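Local coordinates for NIPSNAP domain-containing protein (Burkholderia xenovorans, PDB 5KAK) that is of unknown function but belongs to the NipSnap family, whose domain is grouped with the dimeric alpha-beta barrel proteins, at residues E[14-19]-E[94-99]. Numbering follows the deposited sequence.
Sequences RIYDLR and PLLVRM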
ATOM      1  N   ARG E  14       9.256  -4.328 -15.549  1.00 13.76           N
ATOM      2  CA  ARG E  14       8.004  -3.625 -15.763  1.00 12.61           C
ATOM      3  C   ARG E  14       6.875  -4.501 -15.240  1.00 14.58           C
ATOM      4  O   ARG E  14       6.852  -5.712 -15.487  1.00 12.62           O
ATOM      5  CB  ARG E  14       7.810  -3.265 -17.250  1.00 12.91           C
ATOM      6  CG  ARG E  14       8.898  -2.306 -17.734  1.00 13.81           C
ATOM      7  CD  ARG E  14       8.714  -1.947 -19.192  1.00 14.36           C
ATOM      8  NE  ARG E  14       7.532  -1.129 -19.441  1.00 15.15           N
ATOM      9  CZ  ARG E  14       7.493   0.201 -19.316  1.00 19.49           C
ATOM     10  NH1 ARG E  14       8.557   0.875 -18.915  1.00 18.60           N
ATOM     11  NH2 ARG E  14       6.381   0.864 -19.606  1.00 13.72           N
ATOM     12  N   ILE E  15       5.982  -3.897 -14.469  1.00 11.35           N
ATOM     13  CA  ILE E  15       4.920  -4.610 -13.768  1.00 10.84           C
ATOM     14  C   ILE E  15       3.609  -3.923 -14.128  1.00 12.03           C
ATOM     15  O   ILE E  15       3.390  -2.767 -13.740  1.00 10.78           O
ATOM     16  CB  ILE E  15       5.144  -4.600 -12.248  1.00 10.98           C
ATOM     17  CG1 ILE E  15       6.520  -5.182 -11.875  1.00 11.67           C
ATOM     18  CG2 ILE E  15       4.002  -5.299 -11.548  1.00 11.59           C
ATOM     19  CD1 ILE E  15       6.917  -4.904 -10.423  1.00 17.26           C
ATOM     20  N   TYR E  16       2.754  -4.601 -14.904  1.00 12.50           N
ATOM     21  CA  TYR E  16       1.468  -4.037 -15.294  1.00 15.03           C
ATOM     22  C   TYR E  16       0.336  -4.762 -14.591  1.00 11.19           C
ATOM     23  O   TYR E  16       0.254  -5.998 -14.627  1.00 11.80           O
ATOM     24  CB  TYR E  16       1.231  -4.126 -16.799  1.00 10.78           C
ATOM     25  CG  TYR E  16       2.241  -3.480 -17.709  1.00 11.17           C
ATOM     26  CD1 TYR E  16       3.162  -2.533 -17.248  1.00 10.76           C
ATOM     27  CD2 TYR E  16       2.236  -3.794 -19.046  1.00 14.66           C
ATOM     28  CE1 TYR E  16       4.066  -1.953 -18.122  1.00 11.46           C
ATOM     29  CE2 TYR E  16       3.119  -3.224 -19.918  1.00 14.27           C
ATOM     30  CZ  TYR E  16       4.039  -2.310 -19.458  1.00 17.10           C
ATOM     31  OH  TYR E  16       4.911  -1.773 -20.384  1.00 14.77           O
ATOM     32  N   ASP E  17      -0.534  -4.000 -13.950  1.00  9.16           N
ATOM     33  CA  ASP E  17      -1.763  -4.560 -13.416  1.00  9.00           C
ATOM     34  C   ASP E  17      -2.861  -4.395 -14.457  1.00  9.74           C
ATOM     35  O   ASP E  17      -3.042  -3.307 -14.999  1.00 13.98           O
ATOM     36  CB  ASP E  17      -2.146  -3.883 -12.112  1.00 13.11           C
ATOM     37  CG  ASP E  17      -1.104  -4.080 -11.033  1.00 14.51           C
ATOM     38  OD1 ASP E  17      -0.795  -5.245 -10.716  1.00 15.83           O
ATOM     39  OD2 ASP E  17      -0.580  -3.068 -10.526  1.00 14.31           O
ATOM     40  N   LEU E  18      -3.586  -5.475 -14.722  1.00 10.51           N
ATOM     41  CA  LEU E  18      -4.565  -5.534 -15.798  1.00  9.07           C
ATOM     42  C   LEU E  18      -5.983  -5.579 -15.248  1.00 10.52           C
ATOM     43  O   LEU E  18      -6.204  -5.881 -14.076  1.00 12.85           O
ATOM     44  CB  LEU E  18      -4.320  -6.771 -16.674  1.00  9.41           C
ATOM     45  CG  LEU E  18      -2.903  -6.816 -17.248  1.00 10.10           C
ATOM     46  CD1 LEU E  18      -2.687  -8.060 -18.081  1.00 10.33           C
ATOM     47  CD2 LEU E  18      -2.699  -5.590 -18.092  1.00 11.55           C
ATOM     48  N   ARG E  19      -6.948  -5.303 -16.139  1.00 12.79           N
ATOM     49  CA  ARG E  19      -8.358  -5.549 -15.874  1.00 13.91           C
ATOM     50  C   ARG E  19      -8.513  -6.994 -15.402  1.00 16.85           C
ATOM     51  O   ARG E  19      -7.757  -7.871 -15.841  1.00 13.23           O
ATOM     52  CB  ARG E  19      -9.156  -5.275 -17.160  1.00 15.34           C
ATOM     53  CG  ARG E  19     -10.607  -5.701 -17.153  1.00 30.47           C
ATOM     54  CD  ARG E  19     -11.232  -5.437 -18.513  1.00 27.90           C
ATOM     55  NE  ARG E  19     -10.906  -6.465 -19.505  1.00 28.89           N
ATOM     56  CZ  ARG E  19     -11.088  -6.309 -20.816  1.00 35.73           C
ATOM     57  NH1 ARG E  19     -11.568  -5.163 -21.280  1.00 34.88           N
ATOM     58  NH2 ARG E  19     -10.786  -7.290 -21.664  1.00 30.29           N
ATOM     59  N   PRO E  94      -6.728  -1.047 -23.723  1.00 17.12           N
ATOM     60  CA  PRO E  94      -7.976  -1.323 -22.991  1.00 17.74           C
ATOM     61  C   PRO E  94      -7.833  -2.301 -21.833  1.00 12.19           C
ATOM     62  O   PRO E  94      -8.769  -2.406 -21.022  1.00 17.37           O
ATOM     63  CB  PRO E  94      -8.899  -1.899 -24.068  1.00 22.91           C
ATOM     64  CG  PRO E  94      -8.296  -1.460 -25.368  1.00 21.63           C
ATOM     65  CD  PRO E  94      -6.837  -1.452 -25.139  1.00 18.64           C
ATOM     66  N   LEU E  95      -6.718  -3.017 -21.724  1.00 12.99           N
ATOM     67  CA  LEU E  95      -6.537  -3.997 -20.664  1.00 12.59           C
ATOM     68  C   LEU E  95      -5.758  -3.446 -19.489  1.00 12.65           C
ATOM     69  O   LEU E  95      -5.700  -4.112 -18.447  1.00 11.70           O
ATOM     70  CB  LEU E  95      -5.820  -5.245 -21.194  1.00 12.66           C
ATOM     71  CG  LEU E  95      -6.342  -5.905 -22.469  1.00 15.06           C
ATOM     72  CD1 LEU E  95      -5.345  -6.932 -23.010  1.00 19.84           C
ATOM     73  CD2 LEU E  95      -7.680  -6.570 -22.200  1.00 16.81           C
ATOM     74  N   LEU E  96      -5.188  -2.248 -19.626  1.00 11.21           N
ATOM     75  CA  LEU E  96      -4.298  -1.688 -18.613  1.00 11.02           C
ATOM     76  C   LEU E  96      -5.075  -0.988 -17.504  1.00 11.60           C
ATOM     77  O   LEU E  96      -6.096  -0.336 -17.748  1.00 13.18           O
ATOM     78  CB  LEU E  96      -3.335  -0.697 -19.263  1.00 14.07           C
ATOM     79  CG  LEU E  96      -2.449  -1.282 -20.355  1.00 19.29           C
ATOM     80  CD1 LEU E  96      -1.659  -0.179 -21.057  1.00 24.12           C
ATOM     81  CD2 LEU E  96      -1.516  -2.287 -19.726  1.00 20.21           C
ATOM     82  N   VAL E  97      -4.608  -1.184 -16.270  1.00 11.73           N
ATOM     83  CA  VAL E  97      -5.116  -0.475 -15.100  1.00 11.86           C
ATOM     84  C   VAL E  97      -4.026   0.353 -14.436  1.00 12.21           C
ATOM     85  O   VAL E  97      -4.251   1.520 -14.075  1.00 13.22           O
ATOM     86  CB  VAL E  97      -5.753  -1.454 -14.085  1.00 12.27           C
ATOM     87  CG1 VAL E  97      -6.039  -0.757 -12.773  1.00 16.88           C
ATOM     88  CG2 VAL E  97      -7.027  -2.077 -14.655  1.00 14.01           C
ATOM     89  N   ARG E  98      -2.836  -0.215 -14.283  1.00 12.61           N
ATOM     90  CA  ARG E  98      -1.744   0.445 -13.573  1.00 15.03           C
ATOM     91  C   ARG E  98      -0.422  -0.090 -14.092  1.00 17.56           C
ATOM     92  O   ARG E  98      -0.310  -1.281 -14.404  1.00 12.29           O
ATOM     93  CB  ARG E  98      -1.874   0.199 -12.068  1.00 18.94           C
ATOM     94  CG  ARG E  98      -0.762   0.751 -11.203  1.00 22.08           C
ATOM     95  CD  ARG E  98      -1.044   0.407  -9.749  1.00 22.36           C
ATOM     96  NE  ARG E  98      -2.369   0.876  -9.341  1.00 29.66           N
ATOM     97  CZ  ARG E  98      -3.454   0.106  -9.245  1.00 40.86           C
ATOM     98  NH1 ARG E  98      -3.387  -1.192  -9.523  1.00 40.33           N
ATOM     99  NH2 ARG E  98      -4.610   0.638  -8.880  1.00 41.64           N
ATOM    100  N   MET E  99       0.577   0.790 -14.174  1.00 11.59           N
ATOM    101  CA  MET E  99       1.896   0.419 -14.656  1.00 15.80           C
ATOM    102  C   MET E  99       2.942   0.956 -13.690  1.00 12.11           C
ATOM    103  O   MET E  99       2.817   2.083 -13.200  1.00 12.33           O
ATOM    104  CB  MET E  99       2.136   0.956 -16.074  1.00 14.69           C
ATOM    105  CG  MET E  99       1.057   0.515 -17.068  1.00 14.88           C
ATOM    106  SD  MET E  99       1.041   1.519 -18.562  1.00 18.30           S
ATOM    107  CE  MET E  99       2.734   1.349 -19.084  1.00 18.36           C
TER
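L95 meets R19 through both backbone and side chain. Its carbonyl O accepts the amide N of R19 at 2.9 Å with an N-H...O angle of 163°, and the same oxygen receives a CA-H...O contact from L18. Methyl CD2 of L95 lies over one face of the R19 guanidinium, 3.2 Å from NH2, a short van der Waals contact. L96 is directed away from the partner strand at CB, yet its CD2 returns to touch L18 CD2 at 3.9 Å and, more loosely, the Y16 ring at CD2. At V97 and R98 the pairing slips by one residue: both amides donate to D17 O, V97 N at 2.9 Å and in the carbonyl plane, R98 N at 3.2 Å and tilted from it. Two residues facing one define a classic beta bulge, and the backbone changes direction at V97, whose CG2 packs against the L18-R19 peptide. R98 O closes the antiparallel hydrogen-bonded pair by accepting D17 N at 2.8 Å. The R98 chain bends at chi3 (-55°), which turns NE; NH1 makes a 3.5 Å salt bridge to D17 OD2, at the guanidinium edge, with carboxylate and guanidinium planes 59° apart; D17 OD1 is held by Q58. M99 makes a Met-aromatic contact with Y16, SD lying 4.9 Å from the ring centroid, while CE touches ring atom CE1. The Y16 hydroxyl accepts R14 NE and NH2 side-on in the guanidinium plane, and R14 NH1 also pairs with E12. The bulge lies where strand 96-106 pairs with inner strand 10-18 of the four-stranded antiparallel sheet, consistent with the dimeric alpha-beta barrel clan; 58-65 flanks 10-18 opposite, helix 23-42 packs through F26 on Y16, L18 and L95, and a second subunit meets L96 and M99.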